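PDB 1VL1: 6-phosphogluconolactonase from Thermotoga maritima, which hydrolyses 6-phosphogluconolactone to 6-phosphogluconate, the second step of the oxidative pentose phosphate pathway. Local coordinates for residues K44-A52 / A134-G144; A65-F76 / V99-N110. One frame throughout, in Å; residues are numbered along the deposited sequence.

Interaction 1. Residues K44-A52 / A134-G144; sequences KDKIFVVLA and ATDQFDLAILG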
loop_
_atom_site.group_PDB
_atom_site.type_symbol
_atom_site.label_atom_id
_atom_site.label_comp_id
_atom_site.label_asym_id
_atom_site.label_seq_id
_atom_site.Cartn_x
_atom_site.Cartn_y
_atom_site.Cartn_z
ATOM N N LYS A 44 20.772 -0.685 -4.109
ATOM C CA LYS A 44 20.156 -1.653 -5.010
ATOM C C LYS A 44 19.807 -1.037 -6.341
ATOM O O LYS A 44 19.309 0.074 -6.401
ATOM C CB LYS A 44 18.812 -2.084 -4.464
ATOM C CG LYS A 44 18.805 -2.823 -3.172
ATOM C CD LYS A 44 17.353 -3.154 -2.794
ATOM C CE LYS A 44 16.822 -4.349 -3.664
ATOM N NZ LYS A 44 15.390 -4.367 -4.012
ATOM N N ASP A 45 19.956 -1.811 -7.392
ATOM C CA ASP A 45 19.684 -1.348 -8.744
ATOM C C ASP A 45 18.195 -1.108 -8.920
ATOM O O ASP A 45 17.808 -0.107 -9.512
ATOM C CB ASP A 45 20.214 -2.401 -9.721
ATOM C CG ASP A 45 19.777 -2.195 -11.180
ATOM O OD1 ASP A 45 19.558 -1.037 -11.625
ATOM O OD2 ASP A 45 19.674 -3.175 -11.976
ATOM N N LYS A 46 17.368 -2.014 -8.411
ATOM C CA LYS A 46 15.912 -1.895 -8.550
ATOM C C LYS A 46 15.278 -1.932 -7.173
ATOM O O LYS A 46 15.730 -2.678 -6.301
ATOM C CB LYS A 46 15.344 -3.046 -9.368
ATOM C CG LYS A 46 16.086 -3.271 -10.662
ATOM C CD LYS A 46 15.363 -4.291 -11.558
ATOM C CE LYS A 46 15.516 -5.725 -11.036
ATOM N NZ LYS A 46 15.011 -6.801 -11.957
ATOM N N ILE A 47 14.247 -1.146 -6.983
ATOM C CA ILE A 47 13.507 -1.230 -5.732
ATOM C C ILE A 47 12.045 -1.550 -6.012
ATOM O O ILE A 47 11.524 -1.232 -7.112
ATOM C CB ILE A 47 13.699 0.030 -4.843
ATOM C CG1 ILE A 47 13.093 1.285 -5.498
ATOM C CG2 ILE A 47 15.181 0.272 -4.565
ATOM C CD1 ILE A 47 12.826 2.428 -4.504
ATOM N N PHE A 48 11.376 -2.151 -5.012
ATOM C CA PHE A 48 10.032 -2.642 -5.171
ATOM C C PHE A 48 9.165 -2.051 -4.085
ATOM O O PHE A 48 9.466 -2.218 -2.875
ATOM C CB PHE A 48 9.988 -4.165 -5.141
ATOM C CG PHE A 48 10.852 -4.752 -6.181
ATOM C CD1 PHE A 48 12.213 -4.927 -5.918
ATOM C CD2 PHE A 48 10.384 -4.994 -7.457
ATOM C CE1 PHE A 48 13.075 -5.384 -6.883
ATOM C CE2 PHE A 48 11.270 -5.475 -8.465
ATOM C CZ PHE A 48 12.596 -5.668 -8.163
ATOM N N VAL A 49 8.157 -1.319 -4.531
ATOM C CA VAL A 49 7.286 -0.507 -3.662
ATOM C C VAL A 49 5.801 -0.882 -3.796
ATOM O O VAL A 49 5.240 -0.845 -4.869
ATOM C CB VAL A 49 7.485 1.005 -3.921
ATOM C CG1 VAL A 49 6.706 1.825 -2.920
ATOM C CG2 VAL A 49 8.985 1.371 -3.941
ATOM N N VAL A 50 5.161 -1.223 -2.660
ATOM C CA VAL A 50 3.731 -1.529 -2.560
ATOM C C VAL A 50 2.989 -0.236 -2.190
ATOM O O VAL A 50 3.462 0.513 -1.311
ATOM C CB VAL A 50 3.426 -2.559 -1.482
ATOM C CG1 VAL A 50 1.907 -2.676 -1.250
ATOM C CG2 VAL A 50 3.995 -3.890 -1.861
ATOM N N LEU A 51 1.904 0.054 -2.915
ATOM C CA LEU A 51 1.092 1.264 -2.687
ATOM C C LEU A 51 -0.368 0.924 -2.389
ATOM O O LEU A 51 -1.006 0.217 -3.170
ATOM C CB LEU A 51 1.088 2.121 -3.933
ATOM C CG LEU A 51 2.410 2.562 -4.493
ATOM C CD1 LEU A 51 2.214 3.363 -5.815
ATOM C CD2 LEU A 51 3.237 3.329 -3.473
ATOM N N ALA A 52 -0.903 1.486 -1.296
ATOM C CA ALA A 52 -2.324 1.501 -1.030
ATOM C C ALA A 52 -2.953 2.656 -1.794
ATOM O O ALA A 52 -2.317 3.697 -2.054
ATOM C CB ALA A 52 -2.594 1.662 0.418
ATOM N N ALA A 134 8.605 -10.691 -10.176
ATOM C CA ALA A 134 9.329 -9.413 -9.983
ATOM C C ALA A 134 10.330 -9.462 -8.833
ATOM O O ALA A 134 11.475 -9.013 -8.971
ATOM C CB ALA A 134 8.355 -8.295 -9.772
ATOM N N THR A 135 9.912 -10.013 -7.711
ATOM C CA THR A 135 10.743 -9.979 -6.511
ATOM C C THR A 135 10.277 -10.993 -5.466
ATOM O O THR A 135 9.110 -11.365 -5.464
ATOM C CB THR A 135 10.639 -8.524 -5.894
ATOM O OG1 THR A 135 11.501 -8.428 -4.757
ATOM C CG2 THR A 135 9.236 -8.212 -5.365
ATOM N N ASP A 136 11.163 -11.393 -4.547
ATOM C CA ASP A 136 10.730 -12.180 -3.365
ATOM C C ASP A 136 10.542 -11.330 -2.103
ATOM O O ASP A 136 10.175 -11.838 -1.009
ATOM C CB ASP A 136 11.691 -13.330 -3.065
ATOM C CG ASP A 136 13.130 -12.888 -2.903
ATOM O OD1 ASP A 136 13.475 -11.685 -2.937
ATOM O OD2 ASP A 136 14.016 -13.788 -2.758
ATOM N N GLN A 137 10.762 -10.018 -2.256
ATOM C CA GLN A 137 10.811 -9.101 -1.129
ATOM C C GLN A 137 10.468 -7.691 -1.583
ATOM O O GLN A 137 11.126 -7.174 -2.459
ATOM C CB GLN A 137 12.235 -9.101 -0.535
ATOM C CG GLN A 137 12.410 -8.311 0.730
ATOM C CD GLN A 137 13.768 -8.535 1.373
ATOM O OE1 GLN A 137 13.885 -9.301 2.344
ATOM N NE2 GLN A 137 14.800 -7.873 0.839
ATOM N N PHE A 138 9.461 -7.062 -0.981
ATOM C CA PHE A 138 9.246 -5.637 -1.198
ATOM C C PHE A 138 10.215 -4.852 -0.323
ATOM O O PHE A 138 10.566 -5.269 0.804
ATOM C CB PHE A 138 7.821 -5.249 -0.872
ATOM C CG PHE A 138 6.787 -5.991 -1.637
ATOM C CD1 PHE A 138 6.692 -5.847 -3.019
ATOM C CD2 PHE A 138 5.868 -6.782 -0.999
ATOM C CE1 PHE A 138 5.718 -6.531 -3.737
ATOM C CE2 PHE A 138 4.857 -7.438 -1.705
ATOM C CZ PHE A 138 4.796 -7.332 -3.075
ATOM N N ASP A 139 10.663 -3.731 -0.836
ATOM C CA ASP A 139 11.535 -2.815 -0.082
ATOM C C ASP A 139 10.700 -1.887 0.809
ATOM O O ASP A 139 11.070 -1.611 1.954
ATOM C CB ASP A 139 12.371 -1.985 -1.063
ATOM C CG ASP A 139 13.364 -2.811 -1.788
ATOM O OD1 ASP A 139 14.277 -3.416 -1.152
ATOM O OD2 ASP A 139 13.299 -2.949 -3.022
ATOM N N LEU A 140 9.553 -1.472 0.300
ATOM C CA LEU A 140 8.764 -0.464 0.963
ATOM C C LEU A 140 7.305 -0.670 0.693
ATOM O O LEU A 140 6.954 -0.955 -0.441
ATOM C CB LEU A 140 9.203 0.852 0.398
ATOM C CG LEU A 140 8.648 2.158 0.920
ATOM C CD1 LEU A 140 8.866 2.261 2.406
ATOM C CD2 LEU A 140 9.364 3.299 0.278
ATOM N N ALA A 141 6.458 -0.565 1.726
ATOM C CA ALA A 141 5.037 -0.617 1.555
ATOM C C ALA A 141 4.482 0.684 2.142
ATOM O O ALA A 141 4.812 1.039 3.249
ATOM C CB ALA A 141 4.429 -1.814 2.238
ATOM N N ILE A 142 3.721 1.403 1.355
ATOM C CA ILE A 142 3.059 2.660 1.764
ATOM C C ILE A 142 1.571 2.379 1.863
ATOM O O ILE A 142 0.835 2.213 0.840
ATOM C CB ILE A 142 3.365 3.835 0.774
ATOM C CG1 ILE A 142 4.862 4.005 0.565
ATOM C CG2 ILE A 142 2.746 5.141 1.281
ATOM C CD1 ILE A 142 5.269 4.939 -0.549
ATOM N N LEU A 143 1.109 2.293 3.105
ATOM C CA LEU A 143 -0.210 1.796 3.385
ATOM C C LEU A 143 -1.046 2.792 4.120
ATOM O O LEU A 143 -0.488 3.671 4.830
ATOM C CB LEU A 143 -0.089 0.535 4.246
ATOM C CG LEU A 143 0.696 -0.602 3.613
ATOM C CD1 LEU A 143 0.792 -1.798 4.602
ATOM C CD2 LEU A 143 0.077 -1.024 2.276
ATOM N N GLY A 144 -2.356 2.748 3.884
ATOM C CA GLY A 144 -3.351 3.417 4.732
ATOM C C GLY A 144 -3.972 2.487 5.747
ATOM O O GLY A 144 -3.663 1.295 5.794
HETATM O O HOH W 1 14.230 -6.056 -1.542
HETATM O O HOH W 2 12.447 -7.382 -11.214
#
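Strand 47-51 and strand 140-143 run parallel, 4.6 Å apart at their closest with 17° between their directions, and Val50 bonds to both sides of Ala141: its N to Leu140 O, and its O from Ile142 N at 2.8 Å. Ala52 N to Ile142 O carries the pairing one step further. These are two inner strands of the parallel part of the mixed, Rossmann-like sheet, flanked by strands 74-82 and 192-198. On one face the Leu51 and Ile142 side chains run side by side, CD2 to CD1, and Leu140 and Ile142 meet helix 25-43. On the other, Val50 CG2, beside the backbone N and anti to the carbonyl carbon, sits over the Phe138 ring, 3.3 Å from its centroid. Thr135 CB lies 3.7 Å from the centroid of the Phe48 ring, over its face. Just before strand 140-143, Asp139 OD2 takes Phe48 N on its anti lone pair at 2.9 Å and, in a salt bridge, Lys44 NZ on its syn lone pair at 2.7 Å, a buried carboxylate held from two directions. Lys44 NZ also bonds Lys46 O. A water accepts from Lys44 NZ and Gln137 NE2 and donates to Asp139 OD1; Gln137 OE1 bonds Lys223 NZ.

Interaction 2. Residues A65-F76 / V99-N110; sequences AEQKFPWNRIHF and VLFSRAKIPSGN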
loop_
_atom_site.group_PDB
_atom_site.type_symbol
_atom_site.label_atom_id
_atom_site.label_comp_id
_atom_site.label_asym_id
_atom_site.label_seq_id
_atom_site.Cartn_x
_atom_site.Cartn_y
_atom_site.Cartn_z
ATOM N N ALA A 65 5.317 12.094 -7.259
ATOM C CA ALA A 65 5.418 12.041 -8.720
ATOM C C ALA A 65 6.232 13.163 -9.308
ATOM O O ALA A 65 6.700 13.046 -10.442
ATOM C CB ALA A 65 4.054 12.024 -9.354
ATOM N N GLU A 66 6.375 14.238 -8.549
ATOM C CA GLU A 66 7.100 15.416 -8.971
ATOM C C GLU A 66 8.600 15.352 -8.640
ATOM O O GLU A 66 9.359 16.201 -9.092
ATOM C CB GLU A 66 6.451 16.667 -8.343
ATOM C CG GLU A 66 5.034 16.889 -8.876
ATOM C CD GLU A 66 4.183 17.857 -8.072
ATOM O OE1 GLU A 66 4.721 18.596 -7.180
ATOM O OE2 GLU A 66 2.947 17.861 -8.352
ATOM N N GLN A 67 9.032 14.339 -7.888
ATOM C CA GLN A 67 10.430 14.261 -7.470
ATOM C C GLN A 67 11.260 13.712 -8.639
ATOM O O GLN A 67 10.737 12.957 -9.439
ATOM C CB GLN A 67 10.576 13.337 -6.254
ATOM C CG GLN A 67 9.689 13.644 -5.045
ATOM C CD GLN A 67 9.838 15.050 -4.591
ATOM O OE1 GLN A 67 10.857 15.385 -4.028
ATOM N NE2 GLN A 67 8.823 15.894 -4.833
ATOM N N LYS A 68 12.542 14.062 -8.712
ATOM C CA LYS A 68 13.445 13.549 -9.740
ATOM C C LYS A 68 14.053 12.245 -9.196
ATOM O O LYS A 68 15.104 12.231 -8.561
ATOM C CB LYS A 68 14.518 14.562 -10.100
ATOM C CG LYS A 68 13.996 15.811 -10.851
ATOM C CD LYS A 68 13.109 15.515 -12.095
ATOM C CE LYS A 68 12.733 16.823 -12.791
ATOM N NZ LYS A 68 11.891 16.654 -14.056
ATOM N N PHE A 69 13.332 11.163 -9.431
ATOM C CA PHE A 69 13.810 9.789 -9.221
ATOM C C PHE A 69 14.168 9.172 -10.556
ATOM O O PHE A 69 13.677 9.633 -11.632
ATOM C CB PHE A 69 12.727 8.941 -8.591
ATOM C CG PHE A 69 12.414 9.283 -7.160
ATOM C CD1 PHE A 69 13.323 9.034 -6.167
ATOM C CD2 PHE A 69 11.156 9.776 -6.810
ATOM C CE1 PHE A 69 13.012 9.334 -4.837
ATOM C CE2 PHE A 69 10.835 10.054 -5.489
ATOM C CZ PHE A 69 11.779 9.852 -4.506
ATOM N N PRO A 70 15.034 8.153 -10.544
ATOM C CA PRO A 70 15.240 7.364 -11.726
ATOM C C PRO A 70 14.108 6.339 -11.796
ATOM O O PRO A 70 14.240 5.221 -11.312
ATOM C CB PRO A 70 16.600 6.725 -11.479
ATOM C CG PRO A 70 16.658 6.534 -10.033
ATOM C CD PRO A 70 15.858 7.671 -9.409
ATOM N N TRP A 71 12.979 6.732 -12.388
ATOM C CA TRP A 71 11.767 5.930 -12.294
ATOM C C TRP A 71 11.886 4.565 -12.901
ATOM O O TRP A 71 11.097 3.689 -12.535
ATOM C CB TRP A 71 10.633 6.653 -12.991
ATOM C CG TRP A 71 10.276 7.952 -12.309
ATOM C CD1 TRP A 71 10.431 9.184 -12.811
ATOM C CD2 TRP A 71 9.665 8.109 -11.026
ATOM N NE1 TRP A 71 9.984 10.125 -11.918
ATOM C CE2 TRP A 71 9.504 9.496 -10.807
ATOM C CE3 TRP A 71 9.222 7.227 -10.052
ATOM C CZ2 TRP A 71 8.914 10.016 -9.646
ATOM C CZ3 TRP A 71 8.637 7.727 -8.900
ATOM C CH2 TRP A 71 8.479 9.120 -8.711
ATOM N N ASN A 72 12.725 4.411 -13.912
ATOM C CA ASN A 72 12.994 3.086 -14.470
ATOM C C ASN A 72 13.541 2.071 -13.481
ATOM O O ASN A 72 13.512 0.881 -13.754
ATOM C CB ASN A 72 13.912 3.146 -15.658
ATOM C CG ASN A 72 15.292 3.715 -15.346
ATOM O OD1 ASN A 72 15.405 4.803 -14.799
ATOM N ND2 ASN A 72 16.347 2.987 -15.721
ATOM N N ARG A 73 14.057 2.524 -12.351
ATOM C CA ARG A 73 14.615 1.607 -11.319
ATOM C C ARG A 73 13.591 1.349 -10.231
ATOM O O ARG A 73 13.870 0.633 -9.272
ATOM C CB ARG A 73 15.854 2.266 -10.731
ATOM C CG ARG A 73 16.982 2.359 -11.738
ATOM C CD ARG A 73 18.212 3.086 -11.237
ATOM N NE ARG A 73 18.716 2.439 -10.021
ATOM C CZ ARG A 73 19.390 3.061 -9.067
ATOM N NH1 ARG A 73 19.741 4.333 -9.189
ATOM N NH2 ARG A 73 19.800 2.384 -8.005
ATOM N N ILE A 74 12.397 1.917 -10.344
ATOM C CA ILE A 74 11.397 1.752 -9.294
ATOM C C ILE A 74 10.203 0.979 -9.790
ATOM O O ILE A 74 9.598 1.363 -10.779
ATOM C CB ILE A 74 10.949 3.095 -8.691
ATOM C CG1 ILE A 74 12.177 3.900 -8.214
ATOM C CG2 ILE A 74 9.959 2.844 -7.562
ATOM C CD1 ILE A 74 11.896 5.376 -7.968
ATOM N N HIS A 75 9.896 -0.137 -9.127
ATOM C CA HIS A 75 8.722 -0.989 -9.488
ATOM C C HIS A 75 7.615 -0.846 -8.484
ATOM O O HIS A 75 7.869 -0.912 -7.260
ATOM C CB HIS A 75 9.159 -2.444 -9.595
ATOM C CG HIS A 75 10.158 -2.671 -10.673
ATOM N ND1 HIS A 75 9.869 -3.364 -11.824
ATOM C CD2 HIS A 75 11.436 -2.248 -10.786
ATOM C CE1 HIS A 75 10.929 -3.345 -12.611
ATOM N NE2 HIS A 75 11.892 -2.678 -12.005
ATOM N N PHE A 76 6.382 -0.657 -8.969
ATOM C CA PHE A 76 5.268 -0.366 -8.079
ATOM C C PHE A 76 4.201 -1.491 -8.148
ATOM O O PHE A 76 3.954 -2.013 -9.208
ATOM C CB PHE A 76 4.586 0.984 -8.466
ATOM C CG PHE A 76 5.427 2.213 -8.148
ATOM C CD1 PHE A 76 5.548 2.648 -6.848
ATOM C CD2 PHE A 76 6.123 2.875 -9.124
ATOM C CE1 PHE A 76 6.299 3.761 -6.525
ATOM C CE2 PHE A 76 6.891 4.007 -8.787
ATOM C CZ PHE A 76 6.962 4.417 -7.510
ATOM N N VAL A 99 -2.664 10.269 -10.174
ATOM C CA VAL A 99 -1.723 11.074 -9.370
ATOM C C VAL A 99 -0.260 10.718 -9.588
ATOM O O VAL A 99 0.626 11.573 -9.392
ATOM C CB VAL A 99 -2.069 11.030 -7.862
ATOM C CG1 VAL A 99 -3.457 11.667 -7.634
ATOM C CG2 VAL A 99 -1.934 9.673 -7.281
ATOM N N LEU A 100 0.017 9.492 -10.024
ATOM C CA LEU A 100 1.396 9.030 -10.094
ATOM C C LEU A 100 1.765 8.371 -11.395
ATOM O O LEU A 100 2.653 8.833 -12.057
ATOM C CB LEU A 100 1.659 8.069 -8.948
ATOM C CG LEU A 100 3.014 7.383 -8.855
ATOM C CD1 LEU A 100 4.109 8.426 -8.650
ATOM C CD2 LEU A 100 3.067 6.370 -7.681
ATOM N N PHE A 101 1.103 7.271 -11.750
ATOM C CA PHE A 101 1.591 6.462 -12.884
ATOM C C PHE A 101 1.544 7.189 -14.207
ATOM O O PHE A 101 2.306 6.873 -15.109
ATOM C CB PHE A 101 0.863 5.116 -13.016
ATOM C CG PHE A 101 0.866 4.239 -11.800
ATOM C CD1 PHE A 101 1.950 4.141 -10.921
ATOM C CD2 PHE A 101 -0.263 3.426 -11.549
ATOM C CE1 PHE A 101 1.860 3.300 -9.820
ATOM C CE2 PHE A 101 -0.293 2.576 -10.505
ATOM C CZ PHE A 101 0.758 2.525 -9.637
ATOM N N SER A 102 0.606 8.114 -14.349
ATOM C CA SER A 102 0.431 8.880 -15.596
ATOM C C SER A 102 1.155 10.224 -15.501
ATOM O O SER A 102 1.181 10.997 -16.490
ATOM C CB SER A 102 -1.064 9.100 -15.841
ATOM O OG SER A 102 -1.615 10.205 -15.055
ATOM N N ARG A 103 1.693 10.567 -14.303
ATOM C CA ARG A 103 2.355 11.846 -14.095
ATOM C C ARG A 103 3.872 11.756 -14.049
ATOM O O ARG A 103 4.572 12.579 -14.668
ATOM C CB ARG A 103 1.777 12.554 -12.901
ATOM C CG ARG A 103 0.389 13.112 -13.168
ATOM C CD ARG A 103 -0.267 13.767 -11.950
ATOM N NE ARG A 103 0.314 15.079 -11.641
ATOM C CZ ARG A 103 1.127 15.351 -10.619
ATOM N NH1 ARG A 103 1.528 14.412 -9.792
ATOM N NH2 ARG A 103 1.588 16.591 -10.453
ATOM N N ALA A 104 4.413 10.779 -13.368
ATOM C CA ALA A 104 5.818 10.467 -13.495
ATOM C C ALA A 104 6.045 9.544 -14.684
ATOM O O ALA A 104 5.186 8.733 -15.027
ATOM C CB ALA A 104 6.274 9.779 -12.217
ATOM N N LYS A 105 7.196 9.656 -15.326
ATOM C CA LYS A 105 7.484 8.811 -16.496
ATOM C C LYS A 105 8.060 7.446 -16.041
ATOM O O LYS A 105 9.241 7.127 -16.222
ATOM C CB LYS A 105 8.318 9.580 -17.523
ATOM C CG LYS A 105 7.411 10.643 -18.257
ATOM C CD LYS A 105 8.126 11.653 -19.198
ATOM C CE LYS A 105 7.178 12.803 -19.601
ATOM N NZ LYS A 105 7.439 13.439 -20.904
ATOM N N ILE A 106 7.184 6.659 -15.443
ATOM C CA ILE A 106 7.508 5.325 -14.997
ATOM C C ILE A 106 7.222 4.357 -16.139
ATOM O O ILE A 106 6.084 4.354 -16.696
ATOM C CB ILE A 106 6.660 4.983 -13.779
ATOM C CG1 ILE A 106 6.858 5.955 -12.581
ATOM C CG2 ILE A 106 6.916 3.543 -13.357
ATOM C CD1 ILE A 106 5.696 5.955 -11.543
ATOM N N PRO A 107 8.220 3.544 -16.525
ATOM C CA PRO A 107 8.014 2.530 -17.565
ATOM C C PRO A 107 6.787 1.666 -17.294
ATOM O O PRO A 107 6.509 1.299 -16.148
ATOM C CB PRO A 107 9.293 1.698 -17.497
ATOM C CG PRO A 107 10.351 2.728 -17.107
ATOM C CD PRO A 107 9.607 3.512 -16.003
ATOM N N SER A 108 6.022 1.389 -18.338
ATOM C CA SER A 108 4.814 0.532 -18.177
ATOM C C SER A 108 5.084 -0.791 -17.461
ATOM O O SER A 108 4.323 -1.198 -16.573
ATOM C CB SER A 108 4.181 0.252 -19.526
ATOM O OG SER A 108 3.063 -0.593 -19.333
ATOM N N GLY A 109 6.188 -1.422 -17.844
ATOM C CA GLY A 109 6.627 -2.704 -17.300
ATOM C C GLY A 109 6.910 -2.683 -15.802
ATOM O O GLY A 109 6.958 -3.735 -15.173
ATOM N N ASN A 110 7.081 -1.475 -15.243
ATOM C CA ASN A 110 7.360 -1.316 -13.810
ATOM C C ASN A 110 6.129 -1.170 -12.973
ATOM O O ASN A 110 6.242 -1.066 -11.755
ATOM C CB ASN A 110 8.226 -0.086 -13.562
ATOM C CG ASN A 110 9.624 -0.249 -14.033
ATOM O OD1 ASN A 110 9.967 -0.999 -15.005
ATOM N ND2 ASN A 110 10.491 0.485 -13.372
#
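Within the beta-alpha-beta unit made by strand 74-82, helix 92-101 and strand 111-112, this contact packs the loop from helix 92-101 to strand 111-112 against the approach to strand 74-82. Trp71 lies in the middle: Ala104 CB sits over one face of its indole, 3.5 Å from CE2 and offset toward the rim, while Phe69 CB covers the opposite face. Ile106 CG1 meets Trp71 CE3 at 3.7 Å, and Ile106 CD1 reaches on to Phe76 CE2 at 3.6 Å, so one isoleucine bridges both aromatic side chains. Replacing Trp71 by an alanine would probably strip Ala104 CB of the indole face and Ile106 CG1 of its contact, opening a gap between the loop and the 3-10 turn at 71-73. Asn110 closes the far end. With CG beside the backbone N (chi1 -71°), its ND2 donates to Ile74 O at 2.9 Å and to Asn72 O at 3.1 Å, reaching both carbonyls from above their planes, and its amide stacks on the His75 ring with the planes 17° apart. The backbone follows, Phe76 N giving a nearly straight 2.8 Å bond to Asn110 O. At the exposed end, Arg103 NH2 forms a salt bridge with Glu66 OE2 at 2.8 Å, on its anti lone pair, and NH1 bonds Val99 O and Glu62 O. Doubly bonded and stacked, the Asn110 amide should rotate little, which probably helps to hold the turn before strand 111-112.

The centres of the two interactions lie about 13 Å apart, and the pair meets at strands 47-51 and 74-82, neighbours in one sheet. Along the chain, interaction 2 is nested inside the loop closed by interaction 1: 44-52 comes first, then 65-76 and 99-110, and finally 134-144. Several contacts join them directly. Val49 N lies 2.8 Å from His75 O, a probable hydrogen bond; Asp45 O similarly receives Arg73 NE; Leu51 CD1 packs on Phe76 CD1. Interaction 1 thus ties central strands in the interior, while interaction 2, its centre about 16 Å from the centre of the chain, fastens a more peripheral crossover to the same sheet, extending the parallel order outward through 74-82 to strand 111-112.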